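Local coordinates for protein techylectin-5A (PDB 1JC9) that acts as an innate-immunity lectin of the horseshoe crab, agglutinating bacteria and erythrocytes by recognising acetyl groups on their surfaces, at residues A[204-209]-A[217-222]; A[212-217]-A[222-227]; A[169-174]-A[182-187]. One frame throughout, in Å; residues are numbered along the deposited sequence.

How the contacts relate
All three contacts lie in the fibrinogen C-terminal domain, and two of them reach the bound N-acetylglucosamine. Contact 1 (204-209 with 217-222) supplies the backbone amides that hold the acetyl oxygen and also one calcium ligand; contact 3 (169-174 with 182-187) brings Arg186 to the sugar O1. Contact 2 (212-217 with 222-227) packs behind the pocket, its centre about 7 Å from that of contact 1 and about 12 Å from that of contact 3. Along the chain, contacts 1 and 2 interleave, whereas contact 3 closes before either opens. Probable hydrogen bonds tie contact 3 to the others: Ser183 O to Ser222 OG (3.1 Å), a residue shared by contacts 1 and 2, and His187 ND1 to Trp215 O of contact 2 (2.7 Å).

Contact 1: A[204-209]-A[217-222]; sequences THCAQT and DRCHES. With CA (calcium ion), chain C; NAG (2-acetamido-2-deoxy-beta-D-glucopyranose), chain B.
Cys206 and Cys219 are joined by a disulfide, SG to SG 2.0 Å, with a torsion of -82° about the S-S bond. In both, SG lies anti to the carbonyl carbon, which directs the two sulfurs at each other from the first turn of helix 206-210 and from an irregular loop. Cysteine suits both places: no hydrogen bond joins 204-209 to 217-222, so the covalent link is what ties them.

The peptide bond before Cys219 is cis, as is known in other fibrinogen-related domains. This geometry probably lets two successive amides point at one acceptor: Cys219 N donates to NAG O7 over 2.7 Å and His220 N to the same oxygen over 2.9 Å, both nearly straight. The acetyl methyl C8 rests over one face of the His220 imidazole, 3.6 Å from NE2 and displaced toward the rim; NE2 is hydrogen-bonded to Ala237 O.

Farther out, Thr204 O binds calcium at 2.3 Å with the carboxylates of Asp198 and Asp200, the carbonyl oxygen of His202 and two waters. Asp200 also accepts from Cys206 N, coupling the calcium loop to the helix start. Two amides on the acetyl oxygen and a ring against its methyl are consistent with the protein's known recognition of acetyl groups.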
loop_
_atom_site.group_PDB
_atom_site.type_symbol
_atom_site.label_atom_id
_atom_site.label_comp_id
_atom_site.label_asym_id
_atom_site.label_seq_id
_atom_site.Cartn_x
_atom_site.Cartn_y
_atom_site.Cartn_z
ATOM N N THR A 204 -10.475 -2.638 -21.314
ATOM C CA THR A 204 -9.318 -1.769 -21.470
ATOM C C THR A 204 -8.170 -2.167 -20.547
ATOM O O THR A 204 -8.255 -3.151 -19.814
ATOM C CB THR A 204 -9.683 -0.306 -21.173
ATOM O OG1 THR A 204 -10.071 -0.179 -19.797
ATOM C CG2 THR A 204 -10.833 0.137 -22.057
ATOM N N HIS A 205 -7.104 -1.378 -20.600
ATOM C CA HIS A 205 -5.909 -1.585 -19.794
ATOM C C HIS A 205 -5.996 -0.571 -18.650
ATOM O O HIS A 205 -5.546 0.569 -18.779
ATOM C CB HIS A 205 -4.666 -1.310 -20.648
ATOM C CG HIS A 205 -3.404 -1.910 -20.110
ATOM N ND1 HIS A 205 -3.109 -1.953 -18.765
ATOM C CD2 HIS A 205 -2.336 -2.452 -20.746
ATOM C CE1 HIS A 205 -1.915 -2.493 -18.594
ATOM N NE2 HIS A 205 -1.424 -2.804 -19.781
ATOM N N CYS A 206 -6.591 -0.987 -17.537
ATOM C CA CYS A 206 -6.756 -0.113 -16.382
ATOM C C CYS A 206 -5.472 0.589 -15.935
ATOM O O CYS A 206 -5.479 1.789 -15.666
ATOM C CB CYS A 206 -7.320 -0.902 -15.200
ATOM S SG CYS A 206 -9.048 -1.460 -15.336
ATOM N N ALA A 207 -4.378 -0.161 -15.852
ATOM C CA ALA A 207 -3.099 0.391 -15.410
ATOM C C ALA A 207 -2.571 1.507 -16.303
ATOM O O ALA A 207 -1.980 2.472 -15.812
ATOM C CB ALA A 207 -2.060 -0.725 -15.299
ATOM N N GLN A 208 -2.766 1.381 -17.612
ATOM C CA GLN A 208 -2.296 2.412 -18.526
ATOM C C GLN A 208 -3.185 3.650 -18.472
ATOM O O GLN A 208 -2.718 4.765 -18.687
ATOM C CB GLN A 208 -2.227 1.873 -19.956
ATOM C CG GLN A 208 -1.145 0.817 -20.136
ATOM C CD GLN A 208 -0.852 0.508 -21.593
ATOM O OE1 GLN A 208 0.010 -0.319 -21.903
ATOM N NE2 GLN A 208 -1.564 1.177 -22.498
ATOM N N THR A 209 -4.460 3.449 -18.166
ATOM C CA THR A 209 -5.399 4.559 -18.079
ATOM C C THR A 209 -5.262 5.302 -16.755
ATOM O O THR A 209 -5.225 6.530 -16.732
ATOM C CB THR A 209 -6.863 4.076 -18.205
ATOM O OG1 THR A 209 -7.025 3.353 -19.432
ATOM C CG2 THR A 209 -7.823 5.267 -18.194
ATOM N N ASP A 217 -9.783 -3.514 -10.966
ATOM C CA ASP A 217 -11.001 -4.260 -11.270
ATOM C C ASP A 217 -11.570 -3.750 -12.594
ATOM O O ASP A 217 -11.193 -4.234 -13.661
ATOM C CB ASP A 217 -12.032 -4.057 -10.156
ATOM C CG ASP A 217 -13.307 -4.843 -10.388
ATOM O OD1 ASP A 217 -14.268 -4.651 -9.608
ATOM O OD2 ASP A 217 -13.351 -5.653 -11.343
ATOM N N ARG A 218 -12.459 -2.758 -12.515
ATOM C CA ARG A 218 -13.097 -2.167 -13.693
ATOM C C ARG A 218 -13.456 -0.685 -13.512
ATOM O O ARG A 218 -14.592 -0.308 -13.789
ATOM C CB ARG A 218 -14.399 -2.902 -14.008
ATOM C CG ARG A 218 -14.285 -4.302 -14.558
ATOM C CD ARG A 218 -15.645 -4.985 -14.421
ATOM N NE ARG A 218 -15.877 -6.025 -15.421
ATOM C CZ ARG A 218 -16.107 -5.785 -16.709
ATOM N NH1 ARG A 218 -16.138 -4.536 -17.165
ATOM N NH2 ARG A 218 -16.314 -6.794 -17.545
ATOM N N CYS A 219 -12.526 0.168 -13.082
ATOM C CA CYS A 219 -11.153 -0.192 -12.775
ATOM C C CYS A 219 -10.805 -0.044 -11.291
ATOM O O CYS A 219 -10.101 -0.891 -10.729
ATOM C CB CYS A 219 -10.206 0.680 -13.590
ATOM S SG CYS A 219 -10.091 0.279 -15.363
ATOM N N HIS A 220 -11.287 1.027 -10.655
ATOM C CA HIS A 220 -10.969 1.239 -9.243
ATOM C C HIS A 220 -11.854 2.230 -8.502
ATOM O O HIS A 220 -12.628 2.979 -9.101
ATOM C CB HIS A 220 -9.525 1.734 -9.106
ATOM C CG HIS A 220 -9.351 3.180 -9.453
ATOM N ND1 HIS A 220 -9.844 4.199 -8.663
ATOM C CD2 HIS A 220 -8.772 3.779 -10.520
ATOM C CE1 HIS A 220 -9.573 5.363 -9.228
ATOM N NE2 HIS A 220 -8.924 5.136 -10.357
ATOM N N GLU A 221 -11.707 2.218 -7.178
ATOM C CA GLU A 221 -12.395 3.141 -6.290
ATOM C C GLU A 221 -11.279 3.783 -5.461
ATOM O O GLU A 221 -11.468 4.831 -4.847
ATOM C CB GLU A 221 -13.400 2.419 -5.391
ATOM C CG GLU A 221 -14.556 1.795 -6.162
ATOM C CD GLU A 221 -15.814 1.652 -5.326
ATOM O OE1 GLU A 221 -15.758 1.038 -4.240
ATOM O OE2 GLU A 221 -16.868 2.161 -5.759
ATOM N N SER A 222 -10.113 3.133 -5.449
ATOM C CA SER A 222 -8.924 3.651 -4.761
ATOM C C SER A 222 -7.756 3.454 -5.729
ATOM O O SER A 222 -7.684 2.437 -6.416
ATOM C CB SER A 222 -8.673 2.922 -3.430
ATOM O OG SER A 222 -8.567 1.523 -3.592
HETATM CA CA CA C . -7.932 -5.369 -19.269
HETATM C C1 NAG B . -16.415 3.323 -11.798
HETATM C C2 NAG B . -15.348 3.387 -12.990
HETATM C C3 NAG B . -16.119 3.738 -14.320
HETATM C C4 NAG B . -17.075 2.592 -14.563
HETATM C C5 NAG B . -18.067 2.508 -13.348
HETATM C C6 NAG B . -19.056 1.348 -13.501
HETATM C C7 NAG B . -13.076 4.007 -12.451
HETATM C C8 NAG B . -12.003 5.007 -12.147
HETATM N N2 NAG B . -14.365 4.441 -12.697
HETATM O O1 NAG B . -15.814 3.002 -10.504
HETATM O O3 NAG B . -15.222 3.802 -15.427
HETATM O O4 NAG B . -17.832 2.835 -15.802
HETATM O O5 NAG B . -17.388 2.286 -12.073
HETATM O O6 NAG B . -19.869 1.441 -12.290
HETATM O O7 NAG B . -12.752 2.794 -12.471
HETATM O O HOH W 1 -7.988 -6.084 -21.767
HETATM O O HOH W 2 -8.329 -7.601 -18.876
#

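Contact 2: A[212-217]-A[222-227]; sequences GGWWYD and SNLNGL
Gly212 CA lies 3.5 Å from Asn225 O, where 212-217 passes a type I turn running from Asn223 to Gly226 and closed by Gly226 N donating to Asn223 O. The nearest backbone approach is 4.7 Å, between the CA atoms of Gly212 and Gly226. The first segment is extended from Gly212 to Trp214, then bent by an inverse gamma turn centred on Trp215. A residue without a side chain suits position 212, since the direction a CB would take leads straight at Asn225 O.

Asn225 points its amide back across the gap, ND2 donating to Gly213 O over 2.8 Å in a nearly straight bond of 173°. The same ND2 sits at the edge of the Trp214 indole, near CE3, the amide plane standing 87° to the ring. Asn225 OD1 accepts from Gln93 NE2.

Both segments belong to the long irregular region between helix 206-210 and strand 231-232 of the fibrinogen C-terminal domain, which contributes Arg218, Cys219 and His220 to the sugar pocket. Trp214 is buried. Its CG is anti to the backbone N (chi1 -159°), which swings the indole toward the turn, and CH2 meets Leu224 CB at 3.8 Å. The Leu224 backbone N lies over one indole face, and Trp215 CE3 covers the other.

Tyr216 OH donates to Asn223 OD1 over 2.6 Å, in the carbonyl plane, and weakly receives Gly212 N. Asn223 suits its place by using both ends of its amide, because ND2 reaches Tyr210 O and Gly239 O.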
loop_
_atom_site.group_PDB
_atom_site.type_symbol
_atom_site.label_atom_id
_atom_site.label_comp_id
_atom_site.label_asym_id
_atom_site.label_seq_id
_atom_site.Cartn_x
_atom_site.Cartn_y
_atom_site.Cartn_z
ATOM N N GLY A 212 -1.123 3.397 -12.421
ATOM C CA GLY A 212 -0.407 2.782 -11.319
ATOM C C GLY A 212 -0.304 1.273 -11.375
ATOM O O GLY A 212 -0.703 0.647 -12.353
ATOM N N GLY A 213 0.276 0.704 -10.324
ATOM C CA GLY A 213 0.387 -0.733 -10.189
ATOM C C GLY A 213 -0.613 -0.974 -9.073
ATOM O O GLY A 213 -0.411 -0.500 -7.953
ATOM N N TRP A 214 -1.686 -1.704 -9.353
ATOM C CA TRP A 214 -2.719 -1.902 -8.346
ATOM C C TRP A 214 -3.535 -3.143 -8.676
ATOM O O TRP A 214 -3.380 -3.728 -9.750
ATOM C CB TRP A 214 -3.620 -0.658 -8.361
ATOM C CG TRP A 214 -4.436 -0.400 -7.124
ATOM C CD1 TRP A 214 -5.801 -0.444 -7.015
ATOM C CD2 TRP A 214 -3.946 0.012 -5.844
ATOM N NE1 TRP A 214 -6.187 -0.080 -5.747
ATOM C CE2 TRP A 214 -5.069 0.205 -5.007
ATOM C CE3 TRP A 214 -2.664 0.240 -5.321
ATOM C CZ2 TRP A 214 -4.951 0.617 -3.675
ATOM C CZ3 TRP A 214 -2.547 0.648 -3.994
ATOM C CH2 TRP A 214 -3.684 0.832 -3.188
ATOM N N TRP A 215 -4.402 -3.543 -7.749
ATOM C CA TRP A 215 -5.272 -4.698 -7.956
ATOM C C TRP A 215 -6.529 -4.171 -8.653
ATOM O O TRP A 215 -7.630 -4.210 -8.104
ATOM C CB TRP A 215 -5.635 -5.333 -6.608
ATOM C CG TRP A 215 -4.450 -5.889 -5.861
ATOM C CD1 TRP A 215 -3.904 -7.136 -5.993
ATOM C CD2 TRP A 215 -3.635 -5.194 -4.903
ATOM N NE1 TRP A 215 -2.801 -7.260 -5.180
ATOM C CE2 TRP A 215 -2.613 -6.084 -4.500
ATOM C CE3 TRP A 215 -3.669 -3.906 -4.348
ATOM C CZ2 TRP A 215 -1.632 -5.727 -3.566
ATOM C CZ3 TRP A 215 -2.693 -3.550 -3.420
ATOM C CH2 TRP A 215 -1.688 -4.461 -3.039
ATOM N N TYR A 216 -6.344 -3.670 -9.868
ATOM C CA TYR A 216 -7.432 -3.102 -10.653
ATOM C C TYR A 216 -8.569 -4.058 -10.984
ATOM O O TYR A 216 -8.351 -5.242 -11.255
ATOM C CB TYR A 216 -6.880 -2.511 -11.951
ATOM C CG TYR A 216 -6.055 -1.259 -11.760
ATOM C CD1 TYR A 216 -6.633 -0.094 -11.250
ATOM C CD2 TYR A 216 -4.706 -1.224 -12.119
ATOM C CE1 TYR A 216 -5.893 1.075 -11.107
ATOM C CE2 TYR A 216 -3.955 -0.056 -11.978
ATOM C CZ TYR A 216 -4.562 1.088 -11.473
ATOM O OH TYR A 216 -3.844 2.253 -11.343
ATOM N N ASP A 217 -9.783 -3.514 -10.966
ATOM C CA ASP A 217 -11.001 -4.260 -11.270
ATOM C C ASP A 217 -11.570 -3.750 -12.594
ATOM O O ASP A 217 -11.193 -4.234 -13.661
ATOM C CB ASP A 217 -12.032 -4.057 -10.156
ATOM C CG ASP A 217 -13.307 -4.843 -10.388
ATOM O OD1 ASP A 217 -14.268 -4.651 -9.608
ATOM O OD2 ASP A 217 -13.351 -5.653 -11.343
ATOM N N SER A 222 -10.113 3.133 -5.449
ATOM C CA SER A 222 -8.924 3.651 -4.761
ATOM C C SER A 222 -7.756 3.454 -5.729
ATOM O O SER A 222 -7.684 2.437 -6.416
ATOM C CB SER A 222 -8.673 2.922 -3.430
ATOM O OG SER A 222 -8.567 1.523 -3.592
ATOM N N ASN A 223 -6.848 4.424 -5.788
ATOM C CA ASN A 223 -5.729 4.363 -6.729
ATOM C C ASN A 223 -4.500 5.031 -6.114
ATOM O O ASN A 223 -3.900 5.920 -6.713
ATOM C CB ASN A 223 -6.157 5.087 -8.021
ATOM C CG ASN A 223 -5.202 4.869 -9.179
ATOM O OD1 ASN A 223 -4.813 3.741 -9.479
ATOM N ND2 ASN A 223 -4.843 5.951 -9.858
ATOM N N LEU A 224 -4.119 4.577 -4.925
ATOM C CA LEU A 224 -2.997 5.154 -4.189
ATOM C C LEU A 224 -1.631 5.174 -4.866
ATOM O O LEU A 224 -0.759 5.955 -4.475
ATOM C CB LEU A 224 -2.906 4.494 -2.811
ATOM C CG LEU A 224 -3.777 5.146 -1.724
ATOM C CD1 LEU A 224 -5.098 5.648 -2.291
ATOM C CD2 LEU A 224 -4.010 4.153 -0.605
ATOM N N ASN A 225 -1.432 4.328 -5.873
ATOM C CA ASN A 225 -0.161 4.329 -6.589
ATOM C C ASN A 225 -0.282 5.128 -7.887
ATOM O O ASN A 225 0.529 4.965 -8.799
ATOM C CB ASN A 225 0.299 2.905 -6.908
ATOM C CG ASN A 225 0.790 2.163 -5.679
ATOM O OD1 ASN A 225 1.209 2.776 -4.694
ATOM N ND2 ASN A 225 0.759 0.836 -5.736
ATOM N N GLY A 226 -1.290 5.998 -7.959
ATOM C CA GLY A 226 -1.492 6.803 -9.153
ATOM C C GLY A 226 -0.582 8.020 -9.223
ATOM O O GLY A 226 0.340 8.164 -8.422
ATOM N N LEU A 227 -0.847 8.899 -10.186
ATOM C CA LEU A 227 -0.050 10.110 -10.367
ATOM C C LEU A 227 -0.183 11.041 -9.174
ATOM O O LEU A 227 -1.248 11.140 -8.570
ATOM C CB LEU A 227 -0.484 10.860 -11.637
ATOM C CG LEU A 227 -0.436 10.107 -12.971
ATOM C CD1 LEU A 227 -0.828 11.049 -14.097
ATOM C CD2 LEU A 227 0.958 9.553 -13.216
#

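Contact 3: A[169-174]-A[182-187]; sequences YCLHIG and NSFGRH. With NAG (2-acetamido-2-deoxy-beta-D-glucopyranose), chain B.
Leu171 and Phe184 reach for each other from opposite directions, Leu171 CD2 coming within 3.5 Å of Phe184 CZ. The leucine sits on the short strand 171-172, which pairs antiparallel with strand 152-162 in the sheet of the fibrinogen C-terminal domain; the phenylalanine precedes a 3-10 turn at 185-187 that leads to the sugar pocket.

With a trans chi1 of -168°, the ring of Phe184 stretches out toward the strand. Ile173 crosses it obliquely: CD1 is 3.7 Å from Phe184 CD2, while CG2 touches CE2 at 3.8 Å. Branched aliphatic residues suit these two positions, each offering two methyls to one aromatic ring. The same Leu171 CD2 methyl also lies against His187 O, and Phe143 adds an edge-to-face partner to Phe184.

The turn is shaped by polar bonds of its own. Asn182 OD1 accepts Gly185 N over 3.0 Å in an Asx motif, the donor tilted 28° from the carbonyl plane, and Tyr157 OH shares that oxygen. His187 N donates to Phe184 O.

Arg186 points away from the strand and bends at chi3 (78°), bringing its guanidinium edge to the ligand, where NH2 donates to NAG O1 over 3.0 Å.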
loop_
_atom_site.group_PDB
_atom_site.type_symbol
_atom_site.label_atom_id
_atom_site.label_comp_id
_atom_site.label_asym_id
_atom_site.label_seq_id
_atom_site.Cartn_x
_atom_site.Cartn_y
_atom_site.Cartn_z
ATOM N N TYR A 169 -0.066 -12.112 -7.437
ATOM C CA TYR A 169 -0.257 -11.334 -6.213
ATOM C C TYR A 169 -1.725 -11.004 -5.928
ATOM O O TYR A 169 -2.061 -9.887 -5.529
ATOM C CB TYR A 169 0.559 -10.041 -6.300
ATOM C CG TYR A 169 2.032 -10.271 -6.581
ATOM C CD1 TYR A 169 2.822 -11.029 -5.711
ATOM C CD2 TYR A 169 2.642 -9.713 -7.706
ATOM C CE1 TYR A 169 4.185 -11.222 -5.954
ATOM C CE2 TYR A 169 4.000 -9.900 -7.957
ATOM C CZ TYR A 169 4.766 -10.651 -7.078
ATOM O OH TYR A 169 6.113 -10.817 -7.317
ATOM N N CYS A 170 -2.595 -11.990 -6.119
ATOM C CA CYS A 170 -4.022 -11.806 -5.892
ATOM C C CYS A 170 -4.297 -11.298 -4.477
ATOM O O CYS A 170 -3.753 -11.820 -3.503
ATOM C CB CYS A 170 -4.756 -13.125 -6.124
ATOM S SG CYS A 170 -6.536 -12.931 -6.212
ATOM N N LEU A 171 -5.163 -10.292 -4.373
ATOM C CA LEU A 171 -5.502 -9.670 -3.093
ATOM C C LEU A 171 -6.599 -10.352 -2.272
ATOM O O LEU A 171 -7.593 -10.825 -2.816
ATOM C CB LEU A 171 -5.911 -8.217 -3.334
ATOM C CG LEU A 171 -6.374 -7.409 -2.115
ATOM C CD1 LEU A 171 -5.186 -7.085 -1.217
ATOM C CD2 LEU A 171 -7.028 -6.126 -2.593
ATOM N N HIS A 172 -6.403 -10.379 -0.955
ATOM C CA HIS A 172 -7.359 -10.949 -0.007
ATOM C C HIS A 172 -7.538 -9.962 1.150
ATOM O O HIS A 172 -6.564 -9.579 1.793
ATOM C CB HIS A 172 -6.836 -12.271 0.563
ATOM C CG HIS A 172 -6.798 -13.390 -0.428
ATOM N ND1 HIS A 172 -7.878 -14.214 -0.659
ATOM C CD2 HIS A 172 -5.819 -13.807 -1.263
ATOM C CE1 HIS A 172 -7.565 -15.093 -1.595
ATOM N NE2 HIS A 172 -6.322 -14.867 -1.979
ATOM N N ILE A 173 -8.770 -9.534 1.404
ATOM C CA ILE A 173 -9.044 -8.625 2.512
ATOM C C ILE A 173 -10.367 -8.972 3.175
ATOM O O ILE A 173 -11.312 -9.400 2.507
ATOM C CB ILE A 173 -9.105 -7.141 2.070
ATOM C CG1 ILE A 173 -9.943 -7.004 0.801
ATOM C CG2 ILE A 173 -7.696 -6.582 1.892
ATOM C CD1 ILE A 173 -10.160 -5.565 0.382
ATOM N N GLY A 174 -10.420 -8.788 4.493
ATOM C CA GLY A 174 -11.624 -9.071 5.250
ATOM C C GLY A 174 -12.451 -7.825 5.526
ATOM O O GLY A 174 -12.460 -6.879 4.731
ATOM N N ASN A 182 -15.342 2.827 2.498
ATOM C CA ASN A 182 -14.822 1.566 1.988
ATOM C C ASN A 182 -14.526 1.588 0.489
ATOM O O ASN A 182 -15.325 1.105 -0.309
ATOM C CB ASN A 182 -15.824 0.454 2.298
ATOM C CG ASN A 182 -15.292 -0.922 1.972
ATOM O OD1 ASN A 182 -14.149 -1.076 1.540
ATOM N ND2 ASN A 182 -16.120 -1.938 2.182
ATOM N N SER A 183 -13.374 2.129 0.103
ATOM C CA SER A 183 -13.023 2.189 -1.314
ATOM C C SER A 183 -11.969 1.166 -1.750
ATOM O O SER A 183 -11.529 1.185 -2.898
ATOM C CB SER A 183 -12.555 3.597 -1.688
ATOM O OG SER A 183 -13.610 4.539 -1.545
ATOM N N PHE A 184 -11.563 0.279 -0.845
ATOM C CA PHE A 184 -10.578 -0.752 -1.182
ATOM C C PHE A 184 -11.304 -2.093 -1.306
ATOM O O PHE A 184 -10.835 -3.020 -1.975
ATOM C CB PHE A 184 -9.506 -0.841 -0.085
ATOM C CG PHE A 184 -8.298 -1.669 -0.458
ATOM C CD1 PHE A 184 -7.586 -1.408 -1.625
ATOM C CD2 PHE A 184 -7.833 -2.665 0.396
ATOM C CE1 PHE A 184 -6.427 -2.122 -1.935
ATOM C CE2 PHE A 184 -6.671 -3.386 0.097
ATOM C CZ PHE A 184 -5.967 -3.111 -1.070
ATOM N N GLY A 185 -12.465 -2.173 -0.667
ATOM C CA GLY A 185 -13.250 -3.395 -0.676
ATOM C C GLY A 185 -13.517 -4.018 -2.033
ATOM O O GLY A 185 -13.425 -5.236 -2.182
ATOM N N ARG A 186 -13.841 -3.200 -3.029
ATOM C CA ARG A 186 -14.146 -3.734 -4.352
ATOM C C ARG A 186 -12.960 -4.425 -5.016
ATOM O O ARG A 186 -13.129 -5.193 -5.963
ATOM C CB ARG A 186 -14.669 -2.626 -5.271
ATOM C CG ARG A 186 -15.439 -3.155 -6.477
ATOM C CD ARG A 186 -16.117 -2.040 -7.269
ATOM N NE ARG A 186 -15.193 -1.306 -8.132
ATOM C CZ ARG A 186 -15.549 -0.277 -8.898
ATOM N NH1 ARG A 186 -16.807 0.146 -8.905
ATOM N NH2 ARG A 186 -14.653 0.325 -9.668
ATOM N N HIS A 187 -11.763 -4.167 -4.513
ATOM C CA HIS A 187 -10.558 -4.753 -5.088
ATOM C C HIS A 187 -10.256 -6.165 -4.598
ATOM O O HIS A 187 -9.419 -6.863 -5.168
ATOM C CB HIS A 187 -9.381 -3.812 -4.823
ATOM C CG HIS A 187 -9.514 -2.500 -5.529
ATOM N ND1 HIS A 187 -9.140 -2.324 -6.846
ATOM C CD2 HIS A 187 -10.071 -1.330 -5.137
ATOM C CE1 HIS A 187 -9.463 -1.103 -7.233
ATOM N NE2 HIS A 187 -10.032 -0.479 -6.216
HETATM C C1 NAG B . -16.415 3.323 -11.798
HETATM C C2 NAG B . -15.348 3.387 -12.990
HETATM C C3 NAG B . -16.119 3.738 -14.320
HETATM C C4 NAG B . -17.075 2.592 -14.563
HETATM C C5 NAG B . -18.067 2.508 -13.348
HETATM C C6 NAG B . -19.056 1.348 -13.501
HETATM C C7 NAG B . -13.076 4.007 -12.451
HETATM C C8 NAG B . -12.003 5.007 -12.147
HETATM N N2 NAG B . -14.365 4.441 -12.697
HETATM O O1 NAG B . -15.814 3.002 -10.504
HETATM O O3 NAG B . -15.222 3.802 -15.427
HETATM O O4 NAG B . -17.832 2.835 -15.802
HETATM O O5 NAG B . -17.388 2.286 -12.073
HETATM O O6 NAG B . -19.869 1.441 -12.290
HETATM O O7 NAG B . -12.752 2.794 -12.471
#